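Local coordinates for period circadian protein homolog 2 (PDB 3GDI), which acts in the mammalian circadian clock as a transcription regulator, with tandem PAS domains that probably mediate its protein-protein interactions, at residues F64-T77 with E101-K112. Sequence-based numbering, arbitrary orientation.
Sequences FLAPHDVSVFHSYT and EKSFFCRVSVGK
D69 and R107 meet side-on, the carboxylate and guanidinium planes only 17° apart: NE donates to OD2 at 3.0 Å and NH2 to OD1 at 2.9 Å, both through syn lone pairs. OD2 is gripped a second time from above the carboxylate plane, by the backbone N of R107 at 3.2 Å, so three bonds fix the rotation of this buried carboxylate. With an alanine in place of D69, the backbone N of R107 would probably lose this acceptor and the guanidinium would probably be held less firmly, left with D194 as its carboxylate partner at NH2. Just before the helical turns, 64-66 lies alongside the edge strand 104-108, where S109 N donates to F64 O (2.7 Å) and A66 N to R107 O (2.9 Å), a single bridge centred on L65 and V108. Strand and helix belong to the PAS-A domain, whose five-stranded antiparallel sheet has the order 2-1-5-4-3; the helix 70-76 crosses the concluding strand of that order, running roughly antiparallel to it. The tight part of the packing is apolar. F104 places CG between its backbone N and carbonyl carbon (chi1 62°), which brings the ring against helix 70-76, where CZ approaches F73 CD2 at 4.0 Å and one face receives Y76 CB. Y76 replies in kind: F104 CB sits over its ring, 3.6 Å from the centroid, and the two rings, nearly parallel at 3°, are slid so far apart that each mainly covers the other's CB. C106 SG fills the next position, against D69 CB (3.7 Å), L65 and F73. Toward the other end the fit slackens: the F64 ring is partly exposed, with S109 O at its edge and V110 CA lying obliquely to it, while V110, at the centre of an inverse gamma turn in an exposed loop, turns its CB away from 64-77.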
ATOM      1  N   PHE A  64     -12.611 -20.128  -5.522  1.00 52.49           N
ATOM      2  CA  PHE A  64     -13.052 -19.760  -6.874  1.00 51.31           C
ATOM      3  C   PHE A  64     -12.411 -18.464  -7.378  1.00 50.67           C
ATOM      4  O   PHE A  64     -12.850 -17.904  -8.379  1.00 52.35           O
ATOM      5  CB  PHE A  64     -14.570 -19.596  -6.930  1.00 52.14           C
ATOM      6  CG  PHE A  64     -15.321 -20.762  -6.388  1.00 52.89           C
ATOM      7  CD1 PHE A  64     -15.798 -20.746  -5.083  1.00 52.67           C
ATOM      8  CD2 PHE A  64     -15.495 -21.908  -7.158  1.00 53.19           C
ATOM      9  CE1 PHE A  64     -16.432 -21.858  -4.548  1.00 53.92           C
ATOM     10  CE2 PHE A  64     -16.127 -23.025  -6.631  1.00 53.16           C
ATOM     11  CZ  PHE A  64     -16.595 -23.000  -5.323  1.00 52.26           C
ATOM     12  N   LEU A  65     -11.383 -17.996  -6.676  1.00 49.84           N
ATOM     13  CA  LEU A  65     -10.666 -16.772  -7.027  1.00 48.06           C
ATOM     14  C   LEU A  65      -9.316 -17.098  -7.659  1.00 49.51           C
ATOM     15  O   LEU A  65      -8.766 -18.181  -7.455  1.00 49.84           O
ATOM     16  CB  LEU A  65     -10.401 -15.937  -5.770  1.00 46.77           C
ATOM     17  CG  LEU A  65     -11.378 -14.911  -5.199  1.00 45.89           C
ATOM     18  CD1 LEU A  65     -12.774 -15.145  -5.720  1.00 46.15           C
ATOM     19  CD2 LEU A  65     -11.315 -14.986  -3.678  1.00 42.07           C
ATOM     20  N   ALA A  66      -8.780 -16.163  -8.431  1.00 50.09           N
ATOM     21  CA  ALA A  66      -7.470 -16.369  -9.015  1.00 51.43           C
ATOM     22  C   ALA A  66      -6.585 -16.543  -7.778  1.00 53.51           C
ATOM     23  O   ALA A  66      -6.770 -15.849  -6.774  1.00 52.12           O
ATOM     24  CB  ALA A  66      -7.053 -15.144  -9.802  1.00 52.07           C
ATOM     25  N   PRO A  67      -5.630 -17.481  -7.820  1.00 55.20           N
ATOM     26  CA  PRO A  67      -4.756 -17.695  -6.660  1.00 55.91           C
ATOM     27  C   PRO A  67      -4.029 -16.443  -6.160  1.00 55.47           C
ATOM     28  O   PRO A  67      -3.751 -16.321  -4.969  1.00 55.96           O
ATOM     29  CB  PRO A  67      -3.799 -18.783  -7.146  1.00 56.45           C
ATOM     30  CG  PRO A  67      -4.677 -19.588  -8.082  1.00 54.51           C
ATOM     31  CD  PRO A  67      -5.367 -18.486  -8.866  1.00 55.72           C
ATOM     32  N   HIS A  68      -3.725 -15.517  -7.065  1.00 55.29           N
ATOM     33  CA  HIS A  68      -3.045 -14.282  -6.685  1.00 54.93           C
ATOM     34  C   HIS A  68      -3.972 -13.297  -5.985  1.00 54.27           C
ATOM     35  O   HIS A  68      -3.515 -12.438  -5.236  1.00 54.89           O
ATOM     36  CB  HIS A  68      -2.457 -13.577  -7.910  1.00 57.90           C
ATOM     37  CG  HIS A  68      -1.113 -14.088  -8.329  1.00 63.00           C
ATOM     38  ND1 HIS A  68      -0.938 -15.288  -8.986  1.00 66.35           N
ATOM     39  CD2 HIS A  68       0.123 -13.556  -8.183  1.00 64.06           C
ATOM     40  CE1 HIS A  68       0.348 -15.471  -9.228  1.00 65.69           C
ATOM     41  NE2 HIS A  68       1.013 -14.435  -8.751  1.00 65.64           N
ATOM     42  N   ASP A  69      -5.274 -13.414  -6.231  1.00 54.15           N
ATOM     43  CA  ASP A  69      -6.234 -12.495  -5.641  1.00 51.97           C
ATOM     44  C   ASP A  69      -6.740 -12.898  -4.265  1.00 51.97           C
ATOM     45  O   ASP A  69      -7.408 -12.114  -3.589  1.00 55.71           O
ATOM     46  CB  ASP A  69      -7.409 -12.290  -6.595  1.00 52.52           C
ATOM     47  CG  ASP A  69      -6.970 -11.760  -7.949  1.00 54.33           C
ATOM     48  OD1 ASP A  69      -6.087 -10.873  -7.973  1.00 53.33           O
ATOM     49  OD2 ASP A  69      -7.509 -12.216  -8.987  1.00 54.72           O
ATOM     50  N   VAL A  70      -6.412 -14.111  -3.838  1.00 50.23           N
ATOM     51  CA  VAL A  70      -6.840 -14.601  -2.530  1.00 47.15           C
ATOM     52  C   VAL A  70      -6.344 -13.723  -1.381  1.00 46.97           C
ATOM     53  O   VAL A  70      -7.131 -13.328  -0.518  1.00 46.76           O
ATOM     54  CB  VAL A  70      -6.352 -16.041  -2.300  1.00 46.59           C
ATOM     55  CG1 VAL A  70      -6.461 -16.397  -0.835  1.00 44.81           C
ATOM     56  CG2 VAL A  70      -7.170 -17.001  -3.146  1.00 46.02           C
ATOM     57  N   SER A  71      -5.044 -13.431  -1.370  1.00 46.58           N
ATOM     58  CA  SER A  71      -4.447 -12.594  -0.326  1.00 47.01           C
ATOM     59  C   SER A  71      -5.120 -11.225  -0.339  1.00 47.92           C
ATOM     60  O   SER A  71      -5.316 -10.601   0.713  1.00 49.16           O
ATOM     61  CB  SER A  71      -2.938 -12.433  -0.556  1.00 47.36           C
ATOM     62  OG  SER A  71      -2.660 -11.603  -1.674  1.00 45.98           O
ATOM     63  N   VAL A  72      -5.481 -10.768  -1.537  1.00 46.78           N
ATOM     64  CA  VAL A  72      -6.156  -9.484  -1.708  1.00 46.79           C
ATOM     65  C   VAL A  72      -7.530  -9.521  -1.032  1.00 47.27           C
ATOM     66  O   VAL A  72      -7.866  -8.640  -0.244  1.00 46.97           O
ATOM     67  CB  VAL A  72      -6.322  -9.160  -3.215  1.00 46.86           C
ATOM     68  CG1 VAL A  72      -7.102  -7.866  -3.406  1.00 44.45           C
ATOM     69  CG2 VAL A  72      -4.948  -9.057  -3.862  1.00 45.96           C
ATOM     70  N   PHE A  73      -8.307 -10.555  -1.344  1.00 48.43           N
ATOM     71  CA  PHE A  73      -9.645 -10.744  -0.786  1.00 49.34           C
ATOM     72  C   PHE A  73      -9.647 -10.724   0.739  1.00 49.75           C
ATOM     73  O   PHE A  73     -10.501 -10.109   1.350  1.00 50.94           O
ATOM     74  CB  PHE A  73     -10.230 -12.075  -1.295  1.00 48.42           C
ATOM     75  CG  PHE A  73     -11.519 -12.475  -0.628  1.00 46.43           C
ATOM     76  CD1 PHE A  73     -11.512 -13.161   0.582  1.00 46.67           C
ATOM     77  CD2 PHE A  73     -12.740 -12.153  -1.203  1.00 45.50           C
ATOM     78  CE1 PHE A  73     -12.704 -13.520   1.209  1.00 44.68           C
ATOM     79  CE2 PHE A  73     -13.932 -12.504  -0.590  1.00 44.80           C
ATOM     80  CZ  PHE A  73     -13.914 -13.192   0.622  1.00 45.65           C
ATOM     81  N   HIS A  74      -8.695 -11.413   1.351  1.00 51.84           N
ATOM     82  CA  HIS A  74      -8.599 -11.462   2.806  1.00 53.62           C
ATOM     83  C   HIS A  74      -8.261 -10.092   3.371  1.00 56.81           C
ATOM     84  O   HIS A  74      -8.806  -9.669   4.394  1.00 57.25           O
ATOM     85  CB  HIS A  74      -7.527 -12.469   3.218  1.00 51.96           C
ATOM     86  CG  HIS A  74      -7.950 -13.896   3.054  1.00 52.76           C
ATOM     87  ND1 HIS A  74      -7.077 -14.893   2.673  1.00 51.01           N
ATOM     88  CD2 HIS A  74      -9.154 -14.495   3.231  1.00 51.13           C
ATOM     89  CE1 HIS A  74      -7.725 -16.044   2.621  1.00 50.99           C
ATOM     90  NE2 HIS A  74      -8.986 -15.830   2.956  1.00 51.34           N
ATOM     91  N   SER A  75      -7.355  -9.396   2.696  1.00 59.33           N
ATOM     92  CA  SER A  75      -6.945  -8.067   3.133  1.00 60.02           C
ATOM     93  C   SER A  75      -8.116  -7.084   3.197  1.00 59.95           C
ATOM     94  O   SER A  75      -8.268  -6.363   4.178  1.00 62.09           O
ATOM     95  CB  SER A  75      -5.867  -7.520   2.202  1.00 58.44           C
ATOM     96  OG  SER A  75      -5.672  -6.141   2.438  1.00 59.80           O
ATOM     97  N   TYR A  76      -8.945  -7.065   2.159  1.00 58.91           N
ATOM     98  CA  TYR A  76     -10.080  -6.156   2.106  1.00 60.11           C
ATOM     99  C   TYR A  76     -11.321  -6.663   2.832  1.00 61.04           C
ATOM    100  O   TYR A  76     -12.323  -5.960   2.910  1.00 61.98           O
ATOM    101  CB  TYR A  76     -10.439  -5.851   0.648  1.00 61.69           C
ATOM    102  CG  TYR A  76      -9.513  -4.861  -0.040  1.00 63.56           C
ATOM    103  CD1 TYR A  76      -9.627  -3.483   0.193  1.00 63.85           C
ATOM    104  CD2 TYR A  76      -8.531  -5.297  -0.933  1.00 63.99           C
ATOM    105  CE1 TYR A  76      -8.790  -2.561  -0.450  1.00 62.10           C
ATOM    106  CE2 TYR A  76      -7.686  -4.382  -1.582  1.00 65.39           C
ATOM    107  CZ  TYR A  76      -7.824  -3.015  -1.333  1.00 64.05           C
ATOM    108  OH  TYR A  76      -6.989  -2.119  -1.961  1.00 61.65           O
ATOM    109  N   THR A  77     -11.263  -7.879   3.357  1.00 61.99           N
ATOM    110  CA  THR A  77     -12.406  -8.442   4.067  1.00 61.46           C
ATOM    111  C   THR A  77     -12.047  -8.609   5.531  1.00 63.91           C
ATOM    112  O   THR A  77     -12.797  -9.198   6.307  1.00 63.37           O
ATOM    113  CB  THR A  77     -12.826  -9.815   3.476  1.00 60.47           C
ATOM    114  OG1 THR A  77     -11.710 -10.712   3.493  1.00 59.10           O
ATOM    115  CG2 THR A  77     -13.316  -9.654   2.047  1.00 57.28           C
ATOM    116  N   GLU A 101     -14.077   4.647  -2.970  1.00 81.81           N
ATOM    117  CA  GLU A 101     -14.983   3.686  -2.345  1.00 81.28           C
ATOM    118  C   GLU A 101     -14.176   2.555  -1.720  1.00 80.25           C
ATOM    119  O   GLU A 101     -13.002   2.378  -2.040  1.00 80.59           O
ATOM    120  CB  GLU A 101     -15.953   3.109  -3.384  1.00 81.35           C
ATOM    121  CG  GLU A 101     -17.043   2.201  -2.810  1.00 82.07           C
ATOM    122  CD  GLU A 101     -18.035   2.941  -1.916  1.00 82.62           C
ATOM    123  OE1 GLU A 101     -18.645   3.930  -2.387  1.00 81.15           O
ATOM    124  OE2 GLU A 101     -18.211   2.530  -0.746  1.00 81.96           O
ATOM    125  N   LYS A 102     -14.806   1.795  -0.829  1.00 78.91           N
ATOM    126  CA  LYS A 102     -14.135   0.679  -0.170  1.00 76.59           C
ATOM    127  C   LYS A 102     -14.397  -0.635  -0.897  1.00 74.53           C
ATOM    128  O   LYS A 102     -14.801  -1.620  -0.282  1.00 74.47           O
ATOM    129  CB  LYS A 102     -14.588   0.565   1.293  1.00 77.58           C
ATOM    130  CG  LYS A 102     -14.098   1.721   2.176  1.00 80.22           C
ATOM    131  CD  LYS A 102     -14.522   1.572   3.634  1.00 78.92           C
ATOM    132  CE  LYS A 102     -16.028   1.695   3.797  1.00 78.85           C
ATOM    133  NZ  LYS A 102     -16.438   1.539   5.215  1.00 78.42           N
ATOM    134  N   SER A 103     -14.164  -0.632  -2.209  1.00 71.29           N
ATOM    135  CA  SER A 103     -14.346  -1.814  -3.047  1.00 67.60           C
ATOM    136  C   SER A 103     -13.011  -2.239  -3.638  1.00 65.78           C
ATOM    137  O   SER A 103     -12.148  -1.403  -3.900  1.00 66.46           O
ATOM    138  CB  SER A 103     -15.325  -1.524  -4.187  1.00 65.98           C
ATOM    139  OG  SER A 103     -16.643  -1.381  -3.698  1.00 67.71           O
ATOM    140  N   PHE A 104     -12.844  -3.540  -3.850  1.00 63.21           N
ATOM    141  CA  PHE A 104     -11.613  -4.074  -4.421  1.00 60.82           C
ATOM    142  C   PHE A 104     -11.994  -4.969  -5.596  1.00 59.06           C
ATOM    143  O   PHE A 104     -13.179  -5.219  -5.824  1.00 59.63           O
ATOM    144  CB  PHE A 104     -10.839  -4.864  -3.352  1.00 59.90           C
ATOM    145  CG  PHE A 104     -11.585  -6.053  -2.812  1.00 60.67           C
ATOM    146  CD1 PHE A 104     -11.295  -7.337  -3.262  1.00 59.65           C
ATOM    147  CD2 PHE A 104     -12.612  -5.889  -1.887  1.00 61.87           C
ATOM    148  CE1 PHE A 104     -12.016  -8.436  -2.802  1.00 58.57           C
ATOM    149  CE2 PHE A 104     -13.338  -6.986  -1.422  1.00 61.15           C
ATOM    150  CZ  PHE A 104     -13.037  -8.263  -1.886  1.00 58.85           C
ATOM    151  N   PHE A 105     -11.001  -5.447  -6.341  1.00 56.93           N
ATOM    152  CA  PHE A 105     -11.264  -6.308  -7.493  1.00 54.55           C
ATOM    153  C   PHE A 105     -10.692  -7.717  -7.366  1.00 54.30           C
ATOM    154  O   PHE A 105      -9.619  -7.922  -6.808  1.00 51.24           O
ATOM    155  CB  PHE A 105     -10.709  -5.671  -8.765  1.00 53.23           C
ATOM    156  CG  PHE A 105     -11.274  -4.320  -9.058  1.00 52.65           C
ATOM    157  CD1 PHE A 105     -10.883  -3.213  -8.317  1.00 53.17           C
ATOM    158  CD2 PHE A 105     -12.198  -4.150 -10.080  1.00 52.81           C
ATOM    159  CE1 PHE A 105     -11.403  -1.954  -8.588  1.00 52.20           C
ATOM    160  CE2 PHE A 105     -12.724  -2.897 -10.357  1.00 53.40           C
ATOM    161  CZ  PHE A 105     -12.323  -1.795  -9.609  1.00 52.36           C
ATOM    162  N   CYS A 106     -11.419  -8.680  -7.917  1.00 55.98           N
ATOM    163  CA  CYS A 106     -11.015 -10.082  -7.897  1.00 57.31           C
ATOM    164  C   CYS A 106     -11.458 -10.794  -9.163  1.00 56.36           C
ATOM    165  O   CYS A 106     -12.503 -10.473  -9.736  1.00 55.34           O
ATOM    166  CB  CYS A 106     -11.627 -10.803  -6.693  1.00 59.75           C
ATOM    167  SG  CYS A 106     -10.551 -10.949  -5.251  1.00 68.39           S
ATOM    168  N   ARG A 107     -10.647 -11.750  -9.608  1.00 56.44           N
ATOM    169  CA  ARG A 107     -10.974 -12.539 -10.789  1.00 56.45           C
ATOM    170  C   ARG A 107     -11.601 -13.823 -10.255  1.00 56.59           C
ATOM    171  O   ARG A 107     -11.009 -14.512  -9.426  1.00 54.70           O
ATOM    172  CB  ARG A 107      -9.708 -12.832 -11.594  1.00 57.71           C
ATOM    173  CG  ARG A 107      -9.380 -11.744 -12.621  1.00 58.06           C
ATOM    174  CD  ARG A 107      -7.881 -11.585 -12.874  1.00 55.04           C
ATOM    175  NE  ARG A 107      -7.220 -10.976 -11.722  1.00 57.47           N
ATOM    176  CZ  ARG A 107      -6.085 -10.278 -11.770  1.00 56.79           C
ATOM    177  NH1 ARG A 107      -5.456 -10.085 -12.922  1.00 56.36           N
ATOM    178  NH2 ARG A 107      -5.581  -9.767 -10.656  1.00 56.71           N
ATOM    179  N   VAL A 108     -12.811 -14.124 -10.710  1.00 57.71           N
ATOM    180  CA  VAL A 108     -13.530 -15.308 -10.246  1.00 58.30           C
ATOM    181  C   VAL A 108     -13.731 -16.341 -11.349  1.00 59.36           C
ATOM    182  O   VAL A 108     -13.883 -15.993 -12.516  1.00 58.87           O
ATOM    183  CB  VAL A 108     -14.912 -14.910  -9.674  1.00 57.64           C
ATOM    184  CG1 VAL A 108     -15.582 -16.115  -9.018  1.00 56.21           C
ATOM    185  CG2 VAL A 108     -14.744 -13.777  -8.671  1.00 55.01           C
ATOM    186  N   SER A 109     -13.727 -17.613 -10.964  1.00 62.01           N
ATOM    187  CA  SER A 109     -13.909 -18.714 -11.907  1.00 65.97           C
ATOM    188  C   SER A 109     -14.565 -19.917 -11.257  1.00 68.77           C
ATOM    189  O   SER A 109     -14.136 -20.359 -10.191  1.00 69.04           O
ATOM    190  CB  SER A 109     -12.564 -19.164 -12.480  1.00 65.59           C
ATOM    191  OG  SER A 109     -12.703 -20.376 -13.207  1.00 64.08           O
ATOM    192  N   VAL A 110     -15.601 -20.447 -11.901  1.00 72.45           N
ATOM    193  CA  VAL A 110     -16.292 -21.626 -11.389  1.00 75.09           C
ATOM    194  C   VAL A 110     -15.543 -22.850 -11.921  1.00 77.42           C
ATOM    195  O   VAL A 110     -16.109 -23.696 -12.619  1.00 78.54           O
ATOM    196  CB  VAL A 110     -17.771 -21.668 -11.856  1.00 74.95           C
ATOM    197  CG1 VAL A 110     -18.480 -22.882 -11.264  1.00 75.44           C
ATOM    198  CG2 VAL A 110     -18.485 -20.394 -11.426  1.00 75.92           C
ATOM    199  N   GLY A 111     -14.253 -22.920 -11.597  1.00 78.81           N
ATOM    200  CA  GLY A 111     -13.430 -24.028 -12.042  1.00 81.37           C
ATOM    201  C   GLY A 111     -13.407 -24.221 -13.549  1.00 83.01           C
ATOM    202  O   GLY A 111     -14.007 -23.456 -14.308  1.00 84.80           O
ATOM    203  N   LYS A 112     -12.705 -25.259 -13.984  1.00 83.83           N
ATOM    204  CA  LYS A 112     -12.588 -25.569 -15.399  1.00 84.93           C
ATOM    205  C   LYS A 112     -12.588 -27.080 -15.580  1.00 85.39           C
ATOM    206  O   LYS A 112     -12.722 -27.824 -14.606  1.00 86.18           O
ATOM    207  CB  LYS A 112     -11.307 -24.974 -15.951  1.00 86.19           C
TER